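Local atomic coordinates of macrophage migration inhibitory factor-like protein (Leishmania major, PDB entry 3FWT), a protein that belongs to the macrophage migration inhibitory factor family, small alpha/beta proteins that assemble as trimers. Residues A[30-40]-A[104-112]. Sequence-based numbering, arbitrary orientation.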
# COMPACT_ATOMS: atom_id res chain seq x y z
N VAL A 30 7.97 9.05 12.29
CA VAL A 30 8.11 9.06 13.75
C VAL A 30 7.72 7.72 14.41
O VAL A 30 7.12 6.86 13.80
CB VAL A 30 7.20 10.13 14.38
CG1 VAL A 30 7.32 11.45 13.69
CG2 VAL A 30 5.69 9.70 14.30
N SER A 31 8.05 7.57 15.69
CA SER A 31 7.68 6.39 16.43
C SER A 31 6.32 6.64 17.07
O SER A 31 6.05 7.76 17.49
CB SER A 31 8.77 6.14 17.49
OG SER A 31 8.41 5.13 18.38
N LEU A 32 5.44 5.65 17.11
CA LEU A 32 4.12 5.88 17.70
C LEU A 32 4.11 4.96 18.89
O LEU A 32 4.82 3.95 18.90
CB LEU A 32 3.02 5.46 16.73
CG LEU A 32 2.89 6.27 15.48
CD1 LEU A 32 1.83 5.55 14.55
CD2 LEU A 32 2.49 7.63 15.87
N ASP A 33 3.35 5.28 19.93
CA ASP A 33 3.21 4.29 21.00
C ASP A 33 1.79 3.82 21.02
O ASP A 33 0.97 4.21 20.18
CB ASP A 33 3.60 4.84 22.36
CG ASP A 33 2.81 6.12 22.74
OD1 ASP A 33 1.69 6.37 22.17
OD2 ASP A 33 3.33 6.87 23.58
N ASP A 34 1.48 2.94 21.95
CA ASP A 34 0.09 2.50 22.03
C ASP A 34 -1.03 3.57 22.25
O ASP A 34 -2.13 3.39 21.72
CB ASP A 34 -0.04 1.43 23.07
CG ASP A 34 0.31 0.03 22.54
OD1 ASP A 34 0.30 -0.92 23.35
OD2 ASP A 34 0.70 -0.07 21.36
N GLN A 35 -0.77 4.60 23.08
CA GLN A 35 -1.75 5.68 23.34
C GLN A 35 -2.07 6.47 22.04
O GLN A 35 -3.25 6.72 21.65
CB GLN A 35 -1.19 6.63 24.45
CG GLN A 35 -0.88 5.89 25.85
CD GLN A 35 -0.07 6.72 26.89
OE1 GLN A 35 1.17 6.67 26.92
NE2 GLN A 35 -0.79 7.44 27.76
N LYS A 36 -0.99 6.79 21.33
CA LYS A 36 -1.12 7.53 20.12
C LYS A 36 -1.78 6.72 19.04
O LYS A 36 -2.61 7.23 18.29
CB LYS A 36 0.28 7.96 19.61
CG LYS A 36 0.91 9.25 20.24
CD LYS A 36 2.43 9.25 19.93
CE LYS A 36 3.10 10.64 20.25
NZ LYS A 36 2.32 11.22 21.43
N ARG A 37 -1.46 5.42 18.93
CA ARG A 37 -2.26 4.66 17.97
C ARG A 37 -3.71 4.54 18.40
O ARG A 37 -4.58 4.66 17.55
CB ARG A 37 -1.74 3.25 17.72
CG ARG A 37 -0.35 3.23 17.01
CD ARG A 37 0.16 1.76 16.84
NE ARG A 37 0.82 1.25 18.06
CZ ARG A 37 2.11 1.39 18.32
NH1 ARG A 37 2.92 1.97 17.42
NH2 ARG A 37 2.62 0.96 19.47
N ALA A 38 -3.96 4.30 19.68
CA ALA A 38 -5.36 4.24 20.11
C ALA A 38 -6.12 5.58 19.83
O ALA A 38 -7.26 5.60 19.33
CB ALA A 38 -5.46 3.77 21.56
N ASN A 39 -5.45 6.70 20.03
CA ASN A 39 -6.06 7.99 19.77
C ASN A 39 -6.30 8.22 18.29
O ASN A 39 -7.38 8.68 17.86
CB ASN A 39 -5.17 9.12 20.33
CG ASN A 39 -5.04 9.07 21.86
OD1 ASN A 39 -5.93 8.57 22.53
ND2 ASN A 39 -3.97 9.65 22.41
N LEU A 40 -5.32 7.86 17.46
CA LEU A 40 -5.55 7.90 16.03
C LEU A 40 -6.71 7.00 15.56
O LEU A 40 -7.52 7.44 14.76
CB LEU A 40 -4.25 7.59 15.24
CG LEU A 40 -3.22 8.73 15.30
CD1 LEU A 40 -1.89 8.26 14.62
CD2 LEU A 40 -3.79 9.95 14.59
N ALA A 104 -5.77 15.23 13.01
CA ALA A 104 -5.51 14.16 13.97
C ALA A 104 -4.05 13.74 13.96
O ALA A 104 -3.51 13.47 15.04
CB ALA A 104 -6.50 12.88 13.69
N ILE A 105 -3.42 13.66 12.77
CA ILE A 105 -1.95 13.30 12.69
C ILE A 105 -1.10 14.39 13.31
O ILE A 105 -0.14 14.16 14.09
CB ILE A 105 -1.50 13.11 11.25
CG1 ILE A 105 -2.15 11.87 10.63
CG2 ILE A 105 0.01 12.95 11.18
CD1 ILE A 105 -1.85 10.74 11.47
N THR A 106 -1.47 15.63 13.00
CA THR A 106 -0.68 16.72 13.63
C THR A 106 -0.74 16.71 15.16
O THR A 106 0.27 16.89 15.92
CB THR A 106 -1.13 18.10 13.07
OG1 THR A 106 -0.92 18.13 11.64
CG2 THR A 106 -0.28 19.20 13.73
N LYS A 107 -1.93 16.52 15.69
CA LYS A 107 -2.09 16.44 17.15
C LYS A 107 -1.35 15.27 17.76
O LYS A 107 -0.68 15.40 18.80
CB LYS A 107 -3.57 16.34 17.50
CG LYS A 107 -3.92 16.36 19.05
CD LYS A 107 -5.44 16.18 19.19
CE LYS A 107 -5.94 16.78 20.51
NZ LYS A 107 -7.09 17.70 20.21
N GLU A 108 -1.45 14.09 17.16
CA GLU A 108 -0.88 12.96 17.88
C GLU A 108 0.60 12.88 17.60
O GLU A 108 1.36 12.37 18.42
CB GLU A 108 -1.51 11.64 17.48
CG GLU A 108 -2.99 11.46 17.89
CD GLU A 108 -3.29 11.78 19.35
OE1 GLU A 108 -2.56 11.29 20.25
OE2 GLU A 108 -4.26 12.57 19.55
N CYS A 109 1.02 13.38 16.43
CA CYS A 109 2.44 13.12 16.00
C CYS A 109 3.32 14.33 15.81
O CYS A 109 4.53 14.16 15.54
CB CYS A 109 2.51 12.30 14.70
SG CYS A 109 1.52 10.80 14.60
N GLY A 110 2.75 15.53 15.88
CA GLY A 110 3.54 16.76 15.72
C GLY A 110 3.95 17.02 14.25
O GLY A 110 4.79 17.85 13.98
N ILE A 111 3.41 16.25 13.32
CA ILE A 111 3.74 16.41 11.92
C ILE A 111 2.87 17.53 11.36
O ILE A 111 1.70 17.43 11.43
CB ILE A 111 3.50 15.07 11.16
CG1 ILE A 111 4.46 14.00 11.72
CG2 ILE A 111 3.67 15.22 9.63
CD1 ILE A 111 4.15 12.52 11.23
N PRO A 112 3.48 18.57 10.75
CA PRO A 112 2.70 19.74 10.27
C PRO A 112 1.91 19.31 9.05
O PRO A 112 2.34 18.40 8.33
CB PRO A 112 3.79 20.81 9.93
CG PRO A 112 5.17 20.12 10.07
CD PRO A 112 4.91 18.60 10.34
O HOH W 1 -0.70 11.70 21.95
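The carboxylate of Glu-108 and the amide of Asn-39 meet with their planes 67° apart. Asn-39 ND2 donates to Glu-108 OE1 over 3.1 Å from above the carboxylate plane, while OE1 lies close to the plane of the amide. On the Arg-37 guanidinium, Asp-33 O covers one face and Asp-34 OD2 salt-bridges the edge. Glu-108 kinks at its second torsion (chi2 -49°), running its carboxylate alongside helix 34-52 toward the N-terminal start; a water donates to the same OE1 at 2.6 Å while accepting from Lys-36 NZ. Lys-36 runs past Glu-108 in the opposite direction, its CE 3.1 Å from the backbone Glu-108 O. Asp-33 OD1, accepting from Lys-36 N, caps this helix.

Beside these polar groups Leu-40 is a knob in the hole formed by Ala-104, Ile-105, Glu-108 and Cys-109; its CD2 lies 3.7 Å from Glu-108 CG and 3.8 Å from Ile-105 CD1. Leu-32 CD2 touches Cys-109 SG at 3.6 Å, and Val-30 spreads CG2 to Cys-109 CB and CG1 to Ile-111 CD1. Phe-63 of strand 60-64 packs on Leu-32 and Leu-40.

Segments 34-40 and 104-109 run nearly antiparallel (163°), their helices pairing on one face of the sheet in this MIF-like subunit. A greasy seam is thus edged by one carboxylate oxygen shared between amide and water, its charge probably steadied by Lys-36 NZ, 5.0 Å from Glu-108 OE1.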